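Local coordinates for protein DynE8 (Micromonospora chersina, PDB 4AMM) that forms the acyltransferase domain of an iterative polyketide synthase in enediyne (dynemicin) biosynthesis, probably loading the acyl units used in chain extension, at residues P1-L5 with S374-A379; A66-R70 with D84-L89; P138-V142 with L271-H275; A365-D369 with A380-A384. All coordinates share one frame. Residue numbers count along the deposited sequence, not the author numbering.

Interaction 1 (P1-L5 with S374-A379); sequences PDHEL and SAAGMA
Here the N-terminal segment 1-5, which bends at Asp2 (phi/psi -75/-16) and is extended from His3 onward, becoming strand at Glu4, runs past the start of a helix, with CA pairs Pro1-Ala375 (5.6 Å), His3-Ala376 (5.4 Å) and Leu5-Ala379 (5.4 Å). Ser374, chi1 t, does two jobs with one hydroxyl. It donates from OG to Asp2 OD2 (2.9 Å) and accepts a capping bond from Ala376 N at 3.1 Å. Ala375 then gives its N-H to Asp2 OD1 (2.9 Å), so the carboxylate, held by chi1 p, satisfies donors at the helix entrance with both oxygens; the CB of Ala375 rests on Pro1 CB at 3.6 Å. Ala376, in the first turn, offers a small methyl that lets the His3 ring (chi1 m) lie close: its CB makes a CH-pi contact 3.9 Å from the ring centroid. One turn on, Ala379 N bonds to Ala375 O (2.9 Å), and Ala379 CB packs 4.0 Å from His3 CB. Leu5 CD1 reaches Ala379 O at 3.7 Å. The contact is strand-on-helix packing plus helix capping: strand 4-10, whose Glu4 pairs with Val58 of strand 52-58 and forms a salt bridge with Arg401, edges an antiparallel sheet beside helix 376-387.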
ATOM      1  N   PRO A   1     -18.967 -10.664  -7.499  1.00 39.45           N
ATOM      2  CA  PRO A   1     -18.263  -9.433  -7.067  1.00 38.25           C
ATOM      3  C   PRO A   1     -18.907  -8.148  -7.664  1.00 37.28           C
ATOM      4  O   PRO A   1     -19.527  -8.224  -8.735  1.00 38.35           O
ATOM      5  CB  PRO A   1     -16.817  -9.640  -7.571  1.00 38.60           C
ATOM      6  CG  PRO A   1     -16.889 -10.714  -8.598  1.00 39.53           C
ATOM      7  CD  PRO A   1     -18.125 -11.543  -8.335  1.00 40.63           C
ATOM      8  N   ASP A   2     -18.780  -6.999  -6.964  1.00 35.62           N
ATOM      9  CA  ASP A   2     -19.275  -5.688  -7.435  1.00 33.65           C
ATOM     10  C   ASP A   2     -18.433  -5.022  -8.538  1.00 30.85           C
ATOM     11  O   ASP A   2     -18.887  -4.118  -9.227  1.00 30.66           O
ATOM     12  CB  ASP A   2     -19.502  -4.707  -6.262  1.00 34.82           C
ATOM     13  CG  ASP A   2     -18.222  -4.428  -5.421  1.00 39.18           C
ATOM     14  OD1 ASP A   2     -17.180  -5.116  -5.597  1.00 44.11           O
ATOM     15  OD2 ASP A   2     -18.282  -3.515  -4.551  1.00 43.16           O
ATOM     16  N   HIS A   3     -17.196  -5.492  -8.722  1.00 28.75           N
ATOM     17  CA  HIS A   3     -16.437  -5.070  -9.877  1.00 25.73           C
ATOM     18  C   HIS A   3     -16.024  -6.365 -10.552  1.00 23.31           C
ATOM     19  O   HIS A   3     -15.742  -7.400  -9.885  1.00 25.63           O
ATOM     20  CB  HIS A   3     -15.156  -4.289  -9.543  1.00 25.74           C
ATOM     21  CG  HIS A   3     -15.391  -2.878  -9.126  1.00 30.29           C
ATOM     22  ND1 HIS A   3     -16.036  -2.569  -7.952  1.00 29.87           N
ATOM     23  CD2 HIS A   3     -15.105  -1.710  -9.728  1.00 31.46           C
ATOM     24  CE1 HIS A   3     -16.153  -1.258  -7.855  1.00 32.10           C
ATOM     25  NE2 HIS A   3     -15.577  -0.711  -8.908  1.00 35.80           N
ATOM     26  N   GLU A   4     -16.027  -6.301 -11.857  1.00 18.70           N
ATOM     27  CA  GLU A   4     -15.569  -7.385 -12.694  1.00 17.34           C
ATOM     28  C   GLU A   4     -14.196  -7.016 -13.225  1.00 15.94           C
ATOM     29  O   GLU A   4     -13.874  -5.833 -13.433  1.00 16.46           O
ATOM     30  CB  GLU A   4     -16.563  -7.605 -13.830  1.00 19.28           C
ATOM     31  CG  GLU A   4     -16.232  -8.890 -14.561  1.00 20.37           C
ATOM     32  CD  GLU A   4     -16.225 -10.083 -13.551  1.00 28.24           C
ATOM     33  OE1 GLU A   4     -17.309 -10.598 -13.178  1.00 27.24           O
ATOM     34  OE2 GLU A   4     -15.113 -10.404 -13.049  1.00 24.69           O
ATOM     35  N   LEU A   5     -13.365  -8.026 -13.523  1.00 14.54           N
ATOM     36  CA  LEU A   5     -12.060  -7.841 -14.120  1.00 13.70           C
ATOM     37  C   LEU A   5     -12.068  -8.267 -15.545  1.00 13.63           C
ATOM     38  O   LEU A   5     -12.381  -9.446 -15.832  1.00 14.89           O
ATOM     39  CB  LEU A   5     -11.067  -8.748 -13.353  1.00 14.10           C
ATOM     40  CG  LEU A   5      -9.650  -8.820 -13.957  1.00 14.33           C
ATOM     41  CD1 LEU A   5      -8.960  -7.436 -13.988  1.00 14.72           C
ATOM     42  CD2 LEU A   5      -8.846  -9.829 -13.075  1.00 15.63           C
ATOM     43  N   SER A 374     -15.870  -5.039  -0.537  1.00 33.82           N
ATOM     44  CA  SER A 374     -15.923  -4.704  -1.946  1.00 32.88           C
ATOM     45  C   SER A 374     -14.747  -5.401  -2.662  1.00 31.64           C
ATOM     46  O   SER A 374     -13.625  -5.409  -2.136  1.00 31.72           O
ATOM     47  CB  SER A 374     -15.899  -3.179  -2.151  1.00 33.94           C
ATOM     48  OG  SER A 374     -15.694  -2.826  -3.530  1.00 35.83           O
ATOM     49  N   ALA A 375     -15.039  -5.997  -3.830  1.00 29.83           N
ATOM     50  CA  ALA A 375     -14.013  -6.564  -4.716  1.00 27.27           C
ATOM     51  C   ALA A 375     -13.304  -5.516  -5.570  1.00 26.79           C
ATOM     52  O   ALA A 375     -12.476  -5.878  -6.454  1.00 23.55           O
ATOM     53  CB  ALA A 375     -14.637  -7.611  -5.614  1.00 28.45           C
ATOM     54  N   ALA A 376     -13.602  -4.250  -5.370  1.00 23.99           N
ATOM     55  CA  ALA A 376     -13.014  -3.143  -6.125  1.00 24.45           C
ATOM     56  C   ALA A 376     -11.492  -3.291  -6.151  1.00 24.20           C
ATOM     57  O   ALA A 376     -10.885  -3.255  -7.246  1.00 21.81           O
ATOM     58  CB  ALA A 376     -13.428  -1.772  -5.497  1.00 26.49           C
ATOM     59  N   GLY A 377     -10.872  -3.431  -4.981  1.00 22.74           N
ATOM     60  CA  GLY A 377      -9.409  -3.449  -4.903  1.00 18.89           C
ATOM     61  C   GLY A 377      -8.826  -4.713  -5.516  1.00 17.73           C
ATOM     62  O   GLY A 377      -7.845  -4.597  -6.215  1.00 16.78           O
ATOM     63  N   MET A 378      -9.418  -5.894  -5.229  1.00 18.76           N
ATOM     64  CA  MET A 378      -8.867  -7.113  -5.777  0.50 17.19           C
ATOM     65  C   MET A 378      -8.979  -7.024  -7.289  1.00 16.10           C
ATOM     66  O   MET A 378      -8.018  -7.371  -7.937  1.00 16.08           O
ATOM     67  CB  MET A 378      -9.424  -8.415  -5.207  0.50 18.46           C
ATOM     68  CG  MET A 378      -9.423  -8.484  -3.673  0.50 22.79           C
ATOM     69  SD  MET A 378      -7.871  -8.489  -2.765  0.50 28.19           S
ATOM     70  CE  MET A 378      -7.278  -9.892  -3.679  0.50 19.18           C
ATOM     71  N   ALA A 379     -10.061  -6.492  -7.855  1.00 14.10           N
ATOM     72  CA  ALA A 379     -10.101  -6.371  -9.316  1.00 11.68           C
ATOM     73  C   ALA A 379      -9.138  -5.381  -9.829  1.00 14.00           C
ATOM     74  O   ALA A 379      -8.393  -5.702 -10.801  1.00 13.50           O
ATOM     75  CB  ALA A 379     -11.507  -5.980  -9.808  1.00 15.63           C
TER

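Interaction 2 (A66-R70 with D84-L89); sequences AALDR and DAGRGL
This is a surface contact between helix 61-76 and a beta hairpin whose turn carries a G1 beta bulge, at the edge of the antiparallel sheet. Strands 81-84 and 89-92 are joined by a 3-10 turn at 85-87, and Gly88 and Leu89 together face Asp84. Asp84 N bonds to Leu89 O (2.9 Å), while Leu89 N returns to Asp84 O (3.2 Å). Gly88 adopts phi/psi 65/35, a left-handed conformation easily reached without a side chain. Ala67 and Arg70, one helical turn apart, present their CB atoms to the hairpin; the nearest CA pair is Ala67-Leu89, 6.7 Å. Leu89, with chi1 t and chi2 p, fills the gap: its CD1 lies 4.1 Å from Ala67 CB and its CD2 3.8 Å from Arg70 CB, while Phe54 and Leu82 touch it from the sheet. The short methyl of Ala67 leaves space for this leucine. Arg70 suits this exposed position because its aliphatic stem packs on Leu89 while its charge reaches the hairpin. With chi1 m, chi2 t and chi3 p, its guanidinium lays one face over Leu89 CD2 and forms a salt bridge through both terminal nitrogens: NH1 and NH2 of Arg70 stand 2.8 and 3.0 Å from Asp84 OD2.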
ATOM      1  N   ALA A  66     -16.631   2.402 -21.672  1.00 21.83           N
ATOM      2  CA  ALA A  66     -15.872   3.610 -21.363  1.00 21.96           C
ATOM      3  C   ALA A  66     -14.363   3.319 -21.282  1.00 21.80           C
ATOM      4  O   ALA A  66     -13.551   4.069 -21.866  1.00 21.70           O
ATOM      5  CB  ALA A  66     -16.327   4.261 -20.031  1.00 23.91           C
ATOM      6  N   ALA A  67     -13.988   2.267 -20.536  1.00 19.48           N
ATOM      7  CA  ALA A  67     -12.566   1.887 -20.519  1.00 16.86           C
ATOM      8  C   ALA A  67     -11.930   1.514 -21.882  1.00 17.23           C
ATOM      9  O   ALA A  67     -10.805   1.915 -22.135  1.00 17.46           O
ATOM     10  CB  ALA A  67     -12.345   0.721 -19.517  1.00 18.81           C
ATOM     11  N   LEU A  68     -12.695   0.770 -22.682  1.00 17.18           N
ATOM     12  CA  LEU A  68     -12.247   0.489 -24.023  1.00 17.00           C
ATOM     13  C   LEU A  68     -12.042   1.768 -24.872  1.00 19.22           C
ATOM     14  O   LEU A  68     -11.068   1.851 -25.605  1.00 19.59           O
ATOM     15  CB  LEU A  68     -13.162  -0.546 -24.701  1.00 17.69           C
ATOM     16  CG  LEU A  68     -13.135  -1.935 -24.004  1.00 14.35           C
ATOM     17  CD1 LEU A  68     -14.300  -2.762 -24.427  1.00 19.27           C
ATOM     18  CD2 LEU A  68     -11.847  -2.717 -24.310  1.00 17.54           C
ATOM     19  N   ASP A  69     -13.002   2.688 -24.772  1.00 20.77           N
ATOM     20  CA  ASP A  69     -12.898   3.940 -25.489  1.00 21.70           C
ATOM     21  C   ASP A  69     -11.613   4.649 -25.134  1.00 20.19           C
ATOM     22  O   ASP A  69     -10.918   5.144 -26.026  1.00 20.70           O
ATOM     23  CB  ASP A  69     -14.132   4.829 -25.240  1.00 22.00           C
ATOM     24  CG  ASP A  69     -15.328   4.365 -25.992  1.00 27.20           C
ATOM     25  OD1 ASP A  69     -15.170   3.650 -26.983  1.00 29.16           O
ATOM     26  OD2 ASP A  69     -16.459   4.720 -25.589  1.00 32.75           O
ATOM     27  N   ARG A  70     -11.279   4.727 -23.840  1.00 18.95           N
ATOM     28  CA  ARG A  70     -10.037   5.339 -23.442  1.00 18.94           C
ATOM     29  C   ARG A  70      -8.805   4.624 -23.967  1.00 19.17           C
ATOM     30  O   ARG A  70      -7.883   5.244 -24.433  1.00 18.42           O
ATOM     31  CB  ARG A  70      -9.961   5.458 -21.913  1.00 18.57           C
ATOM     32  CG  ARG A  70     -10.861   6.539 -21.338  1.00 23.29           C
ATOM     33  CD  ARG A  70     -10.419   6.684 -19.853  1.00 23.49           C
ATOM     34  NE  ARG A  70      -9.069   7.214 -19.626  1.00 21.50           N
ATOM     35  CZ  ARG A  70      -8.518   7.315 -18.373  1.00 16.80           C
ATOM     36  NH1 ARG A  70      -9.173   6.815 -17.351  1.00 18.57           N
ATOM     37  NH2 ARG A  70      -7.321   7.797 -18.153  1.00 18.46           N
ATOM     38  N   ASP A  84      -3.957   4.136 -15.169  1.00 16.26           N
ATOM     39  CA  ASP A  84      -4.833   5.030 -14.348  1.00 15.70           C
ATOM     40  C   ASP A  84      -5.340   4.202 -13.165  1.00 16.26           C
ATOM     41  O   ASP A  84      -6.402   3.592 -13.220  1.00 17.73           O
ATOM     42  CB  ASP A  84      -5.971   5.558 -15.192  1.00 17.10           C
ATOM     43  CG  ASP A  84      -6.715   6.630 -14.448  1.00 18.99           C
ATOM     44  OD1 ASP A  84      -6.588   6.716 -13.167  1.00 18.83           O
ATOM     45  OD2 ASP A  84      -7.466   7.361 -15.147  1.00 16.99           O
ATOM     46  N   ALA A  85      -4.539   4.227 -12.114  1.00 17.28           N
ATOM     47  CA  ALA A  85      -4.878   3.471 -10.931  1.00 19.51           C
ATOM     48  C   ALA A  85      -6.216   3.907 -10.360  1.00 20.48           C
ATOM     49  O   ALA A  85      -6.989   3.083  -9.971  1.00 22.15           O
ATOM     50  CB  ALA A  85      -3.765   3.537  -9.848  1.00 23.70           C
ATOM     51  N   GLY A  86      -6.533   5.232 -10.332  1.00 18.55           N
ATOM     52  CA  GLY A  86      -7.805   5.671  -9.781  1.00 19.15           C
ATOM     53  C   GLY A  86      -9.041   5.418 -10.557  1.00 18.61           C
ATOM     54  O   GLY A  86     -10.179   5.648 -10.104  1.00 20.98           O
ATOM     55  N   ARG A  87      -8.888   4.869 -11.760  1.00 15.97           N
ATOM     56  CA  ARG A  87      -9.984   4.397 -12.560  1.00 18.92           C
ATOM     57  C   ARG A  87      -9.908   2.864 -12.841  1.00 17.97           C
ATOM     58  O   ARG A  87     -10.712   2.377 -13.610  1.00 22.08           O
ATOM     59  CB  ARG A  87     -10.157   5.217 -13.819  1.00 18.86           C
ATOM     60  CG  ARG A  87     -10.466   6.737 -13.535  1.00 17.02           C
ATOM     61  CD  ARG A  87     -11.893   6.918 -13.135  1.00 19.76           C
ATOM     62  NE  ARG A  87     -12.203   8.306 -12.797  1.00 17.92           N
ATOM     63  CZ  ARG A  87     -12.071   8.841 -11.595  1.00 18.33           C
ATOM     64  NH1 ARG A  87     -11.597   8.187 -10.503  1.00 19.75           N
ATOM     65  NH2 ARG A  87     -12.438  10.157 -11.467  1.00 20.79           N
ATOM     66  N   GLY A  88      -8.871   2.246 -12.325  1.00 18.47           N
ATOM     67  CA  GLY A  88      -8.684   0.780 -12.501  1.00 19.04           C
ATOM     68  C   GLY A  88      -8.462   0.354 -13.962  1.00 16.55           C
ATOM     69  O   GLY A  88      -8.931  -0.726 -14.339  1.00 17.08           O
ATOM     70  N   LEU A  89      -7.769   1.182 -14.733  1.00 15.53           N
ATOM     71  CA  LEU A  89      -7.619   0.981 -16.158  1.00 14.52           C
ATOM     72  C   LEU A  89      -6.182   0.975 -16.480  1.00 14.18           C
ATOM     73  O   LEU A  89      -5.449   1.892 -16.123  1.00 14.15           O
ATOM     74  CB  LEU A  89      -8.290   2.155 -16.949  1.00 15.77           C
ATOM     75  CG  LEU A  89      -7.885   2.132 -18.413  1.00 17.96           C
ATOM     76  CD1 LEU A  89      -8.295   0.807 -19.104  1.00 21.12           C
ATOM     77  CD2 LEU A  89      -8.555   3.362 -19.070  1.00 22.96           C
TER

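Interaction 3 (P138-V142 with L271-H275); sequences PAEPV and LAVSH
Residues 138-142 run in a polyproline-II-like conformation (phi -58 to -86°, psi 137 to 162°), while 271-275 bends at Ala272 (phi/psi -85/86), the centre of an inverse gamma turn closed by a weak Val273 N to Leu271 O bond of 3.1 Å. The backbones are closest at Pro141-Val273, CA to CA 4.6 Å. Proline has no N-H to offer, so the approach is made by a CA-H...O contact, Pro141 CA to Ala272 O at 3.3 Å, and a water bridges that same Ala272 O (2.7 Å) to Val142 N (2.9 Å). Ala272 CB fits beside Ala139 CB (3.9 Å), where a bulkier residue would be crowded, and Pro141 CG flanks Ser274 OG at 3.5 Å. His275, whose ring meets that of Phe277 with planes about 5° apart, opens a His-Ala-Phe-His sequence, a motif associated with malonyl selectivity in polyketide synthase acyltransferases. The contact thus joins the loop leading into helix 144-165 to the one leaving strand 268-270 of the mixed sheet, with Pro109 packed against both Val142 and Ala272.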
ATOM      1  N   PRO A 138     -14.599  13.062  19.272  1.00 48.30           N
ATOM      2  CA  PRO A 138     -13.369  12.730  18.499  1.00 46.80           C
ATOM      3  C   PRO A 138     -13.372  11.332  17.881  1.00 44.46           C
ATOM      4  O   PRO A 138     -14.146  10.479  18.311  1.00 44.32           O
ATOM      5  CB  PRO A 138     -12.255  12.804  19.550  1.00 46.66           C
ATOM      6  CG  PRO A 138     -12.799  13.650  20.662  1.00 48.55           C
ATOM      7  CD  PRO A 138     -14.291  13.389  20.680  1.00 48.73           C
ATOM      8  N   ALA A 139     -12.500  11.089  16.894  1.00 41.31           N
ATOM      9  CA  ALA A 139     -12.253   9.718  16.442  1.00 38.23           C
ATOM     10  C   ALA A 139     -11.598   8.934  17.593  1.00 37.44           C
ATOM     11  O   ALA A 139     -10.871   9.515  18.439  1.00 36.30           O
ATOM     12  CB  ALA A 139     -11.370   9.683  15.181  1.00 38.21           C
ATOM     13  N   GLU A 140     -11.876   7.634  17.632  1.00 35.49           N
ATOM     14  CA  GLU A 140     -11.237   6.766  18.615  1.00 35.96           C
ATOM     15  C   GLU A 140      -9.927   6.335  18.027  1.00 32.33           C
ATOM     16  O   GLU A 140      -9.864   6.065  16.826  1.00 34.51           O
ATOM     17  CB  GLU A 140     -12.068   5.517  18.924  1.00 37.08           C
ATOM     18  CG  GLU A 140     -12.891   5.650  20.202  1.00 43.21           C
ATOM     19  CD  GLU A 140     -13.313   4.300  20.750  1.00 50.69           C
ATOM     20  OE1 GLU A 140     -12.454   3.376  20.808  1.00 52.64           O
ATOM     21  OE2 GLU A 140     -14.503   4.159  21.128  1.00 55.18           O
ATOM     22  N   PRO A 141      -8.872   6.282  18.857  1.00 29.64           N
ATOM     23  CA  PRO A 141      -7.624   5.696  18.338  1.00 30.10           C
ATOM     24  C   PRO A 141      -7.827   4.254  17.862  1.00 30.35           C
ATOM     25  O   PRO A 141      -8.762   3.570  18.323  1.00 31.31           O
ATOM     26  CB  PRO A 141      -6.711   5.680  19.567  1.00 28.59           C
ATOM     27  CG  PRO A 141      -7.203   6.704  20.454  1.00 31.40           C
ATOM     28  CD  PRO A 141      -8.734   6.644  20.274  1.00 30.62           C
ATOM     29  N   VAL A 142      -6.935   3.775  16.989  1.00 29.69           N
ATOM     30  CA  VAL A 142      -6.888   2.337  16.662  1.00 28.50           C
ATOM     31  C   VAL A 142      -6.570   1.529  17.995  1.00 27.75           C
ATOM     32  O   VAL A 142      -5.730   1.967  18.769  1.00 25.10           O
ATOM     33  CB  VAL A 142      -5.788   2.122  15.579  1.00 27.16           C
ATOM     34  CG1 VAL A 142      -5.668   0.638  15.289  1.00 33.52           C
ATOM     35  CG2 VAL A 142      -6.121   2.913  14.243  1.00 30.42           C
ATOM     36  N   LEU A 271      -3.561  13.856  15.459  1.00 14.15           N
ATOM     37  CA  LEU A 271      -4.024  12.556  15.111  1.00 13.31           C
ATOM     38  C   LEU A 271      -4.710  11.858  16.314  1.00 13.59           C
ATOM     39  O   LEU A 271      -4.405  12.134  17.486  1.00 15.33           O
ATOM     40  CB  LEU A 271      -2.847  11.676  14.600  1.00 14.35           C
ATOM     41  CG  LEU A 271      -2.162  12.284  13.369  1.00 13.90           C
ATOM     42  CD1 LEU A 271      -1.106  11.370  12.911  1.00 16.33           C
ATOM     43  CD2 LEU A 271      -3.139  12.501  12.202  1.00 17.00           C
ATOM     44  N   ALA A 272      -5.629  10.950  15.981  1.00 15.19           N
ATOM     45  CA  ALA A 272      -6.318  10.141  17.020  1.00 16.39           C
ATOM     46  C   ALA A 272      -5.488   8.952  17.352  1.00 17.43           C
ATOM     47  O   ALA A 272      -5.676   7.832  16.836  1.00 21.69           O
ATOM     48  CB  ALA A 272      -7.715   9.702  16.516  1.00 18.37           C
ATOM     49  N   VAL A 273      -4.577   9.190  18.265  1.00 16.75           N
ATOM     50  CA  VAL A 273      -3.719   8.164  18.869  1.00 16.62           C
ATOM     51  C   VAL A 273      -3.368   8.649  20.234  1.00 14.70           C
ATOM     52  O   VAL A 273      -3.141   9.839  20.474  1.00 18.09           O
ATOM     53  CB  VAL A 273      -2.484   7.956  17.928  1.00 19.02           C
ATOM     54  CG1 VAL A 273      -1.714   9.219  17.709  1.00 20.58           C
ATOM     55  CG2 VAL A 273      -1.626   6.828  18.280  1.00 21.00           C
ATOM     56  N   SER A 274      -3.194   7.660  21.122  1.00 16.57           N
ATOM     57  CA  SER A 274      -2.849   7.927  22.523  1.00 16.82           C
ATOM     58  C   SER A 274      -1.450   7.563  22.834  1.00 15.47           C
ATOM     59  O   SER A 274      -1.072   7.416  24.000  1.00 15.25           O
ATOM     60  CB  SER A 274      -3.769   7.036  23.445  1.00 19.25           C
ATOM     61  OG  SER A 274      -5.130   7.400  23.235  1.00 28.85           O
ATOM     62  N   HIS A 275      -0.608   7.359  21.780  1.00 13.15           N
ATOM     63  CA  HIS A 275       0.824   7.013  21.932  1.00 13.23           C
ATOM     64  C   HIS A 275       1.631   7.806  20.981  1.00 11.15           C
ATOM     65  O   HIS A 275       1.198   7.980  19.826  1.00 12.04           O
ATOM     66  CB  HIS A 275       1.050   5.576  21.603  1.00 13.32           C
ATOM     67  CG  HIS A 275       0.377   4.588  22.489  1.00 13.44           C
ATOM     68  ND1 HIS A 275      -0.965   4.307  22.370  1.00 15.34           N
ATOM     69  CD2 HIS A 275       0.877   3.774  23.453  1.00 14.46           C
ATOM     70  CE1 HIS A 275      -1.268   3.324  23.227  1.00 18.26           C
ATOM     71  NE2 HIS A 275      -0.188   3.045  23.938  1.00 16.05           N
TER
HETATM   72  O   HOH W   1      -4.614   5.419  16.444  1.00 27.53           O

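Interaction 4 (A365-D369 with A380-A384); sequences AVSLD and AGTAA
Strand 365-367 edges the parallel sheet and is followed, after a short loop, by the helix that packs back on it; the two axes approach to 7.6 Å with their directions 134° apart. Ala365 begins the strand beyond reach of the helix. Val366, extended at phi/psi -142/146 with chi1 p, points at it: CG2 meets Ala380 CB at 3.8 Å and CG1 meets Ala384 CB at 3.7 Å, so the branched side chain spans one helical turn, and two alanines keep the surface low enough to receive it. Ser367 turns its CB away; its OG accepts from Asp369 N (3.0 Å), making an ST turn that ends the strand, and also bonds to Gly351 O. Leu368 (chi1 m, chi2 t) lays CD2 against Gly381 CA at 3.8 Å and Thr382 OG1 at 3.9 Å. Its CA is 4.7 Å from that of Gly381, the closest pair, where an added methyl would lie just 2.6 Å from Leu368 CD2; hence glycine. Asp369, at phi/psi 53/52, leads the chain off. Thr382 OG1 is engaged by Met378 O and Trp161 NE1. The contact itself is therefore apolar, strand-on-helix packing in the buried core, depending on close complementarity of small residues and on exclusion of water.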
ATOM      1  N   ALA A 365      -0.010   4.006  -7.926  1.00 13.85           N
ATOM      2  CA  ALA A 365      -0.199   2.941  -6.975  1.00 14.37           C
ATOM      3  C   ALA A 365      -1.667   2.573  -6.911  1.00 13.82           C
ATOM      4  O   ALA A 365      -2.576   3.481  -6.965  1.00 17.84           O
ATOM      5  CB  ALA A 365       0.295   3.400  -5.584  1.00 14.43           C
ATOM      6  N   VAL A 366      -1.964   1.321  -6.666  1.00 13.37           N
ATOM      7  CA  VAL A 366      -3.307   0.816  -6.486  1.00 13.72           C
ATOM      8  C   VAL A 366      -3.318  -0.236  -5.415  1.00 14.40           C
ATOM      9  O   VAL A 366      -2.282  -0.935  -5.262  1.00 14.84           O
ATOM     10  CB  VAL A 366      -3.826   0.294  -7.836  1.00 16.09           C
ATOM     11  CG1 VAL A 366      -2.992  -0.824  -8.332  1.00 16.54           C
ATOM     12  CG2 VAL A 366      -5.279  -0.111  -7.765  1.00 19.96           C
ATOM     13  N   SER A 367      -4.354  -0.383  -4.613  1.00 13.51           N
ATOM     14  CA  SER A 367      -4.358  -1.353  -3.528  1.00 14.70           C
ATOM     15  C   SER A 367      -5.231  -2.530  -3.884  1.00 15.88           C
ATOM     16  O   SER A 367      -6.372  -2.379  -4.390  1.00 16.25           O
ATOM     17  CB  SER A 367      -4.914  -0.671  -2.251  1.00 15.27           C
ATOM     18  OG  SER A 367      -4.919  -1.649  -1.216  1.00 17.09           O
ATOM     19  N   LEU A 368      -4.776  -3.735  -3.563  1.00 13.69           N
ATOM     20  CA  LEU A 368      -5.604  -4.921  -3.611  1.00 14.22           C
ATOM     21  C   LEU A 368      -6.698  -4.893  -2.564  1.00 16.30           C
ATOM     22  O   LEU A 368      -7.646  -5.676  -2.717  1.00 17.67           O
ATOM     23  CB  LEU A 368      -4.727  -6.154  -3.327  1.00 15.63           C
ATOM     24  CG  LEU A 368      -3.902  -6.582  -4.521  1.00 16.11           C
ATOM     25  CD1 LEU A 368      -2.812  -7.528  -4.070  1.00 19.28           C
ATOM     26  CD2 LEU A 368      -4.776  -7.282  -5.628  1.00 17.93           C
ATOM     27  N   ASP A 369      -6.557  -4.108  -1.477  1.00 16.71           N
ATOM     28  CA  ASP A 369      -7.611  -3.985  -0.440  1.00 20.28           C
ATOM     29  C   ASP A 369      -8.025  -5.354   0.081  1.00 20.85           C
ATOM     30  O   ASP A 369      -9.174  -5.736   0.029  1.00 20.83           O
ATOM     31  CB  ASP A 369      -8.750  -3.118  -0.924  1.00 21.22           C
ATOM     32  CG  ASP A 369      -9.637  -2.651   0.202  1.00 26.79           C
ATOM     33  OD1 ASP A 369      -9.297  -2.827   1.423  1.00 28.17           O
ATOM     34  OD2 ASP A 369     -10.695  -2.054  -0.160  1.00 29.37           O
ATOM     35  N   ALA A 380      -9.011  -4.189  -9.286  1.00 12.25           N
ATOM     36  CA  ALA A 380      -8.108  -3.192  -9.826  1.00 12.70           C
ATOM     37  C   ALA A 380      -6.629  -3.567  -9.655  1.00 12.94           C
ATOM     38  O   ALA A 380      -5.809  -3.349 -10.525  1.00 14.16           O
ATOM     39  CB  ALA A 380      -8.431  -1.787  -9.166  1.00 15.67           C
ATOM     40  N   GLY A 381      -6.278  -4.082  -8.494  1.00 12.92           N
ATOM     41  CA  GLY A 381      -4.942  -4.543  -8.216  1.00 12.85           C
ATOM     42  C   GLY A 381      -4.581  -5.711  -9.120  1.00 12.86           C
ATOM     43  O   GLY A 381      -3.430  -5.742  -9.576  1.00 12.49           O
ATOM     44  N   THR A 382      -5.498  -6.628  -9.392  1.00 12.53           N
ATOM     45  CA  THR A 382      -5.135  -7.762 -10.251  1.00 12.31           C
ATOM     46  C   THR A 382      -5.039  -7.263 -11.676  1.00 11.93           C
ATOM     47  O   THR A 382      -4.153  -7.709 -12.452  1.00 12.41           O
ATOM     48  CB  THR A 382      -6.146  -8.882 -10.112  1.00 13.32           C
ATOM     49  OG1 THR A 382      -6.197  -9.271  -8.713  1.00 12.97           O
ATOM     50  CG2 THR A 382      -5.703 -10.104 -10.874  1.00 14.46           C
ATOM     51  N   ALA A 383      -5.877  -6.299 -12.104  1.00 11.15           N
ATOM     52  CA  ALA A 383      -5.764  -5.721 -13.455  1.00 11.28           C
ATOM     53  C   ALA A 383      -4.403  -5.061 -13.577  1.00 11.63           C
ATOM     54  O   ALA A 383      -3.743  -5.213 -14.654  1.00 12.64           O
ATOM     55  CB  ALA A 383      -6.882  -4.615 -13.663  1.00 12.10           C
ATOM     56  N   ALA A 384      -3.899  -4.327 -12.600  1.00 11.88           N
ATOM     57  CA  ALA A 384      -2.637  -3.686 -12.640  1.00 11.17           C
ATOM     58  C   ALA A 384      -1.535  -4.753 -12.803  1.00 12.80           C
ATOM     59  O   ALA A 384      -0.624  -4.576 -13.645  1.00 12.11           O
ATOM     60  CB  ALA A 384      -2.364  -2.829 -11.371  1.00 13.20           C
TER

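From the N terminus, interaction 1 closes the longest loop, bringing the first strand of the antiparallel sheet to the last helix, 376-387. Interaction 2 is nested within it and joins helix 61-76 to a hairpin of the same sheet. Interaction 3, also nested, lies about 31 Å from interaction 1 between centres, where the large parallel-sheet region meets the mixed sheet. Interaction 4 closes a short loop near the C-terminal end and crosses interaction 1 along the chain, both using helix 376-387; Leu5 touches Ala383 and Thr382. Interactions 2 and 4 also touch, Ala85 against Val366. Helix 376-387 thus lies between antiparallel and parallel sheets, while interaction 3 stands apart.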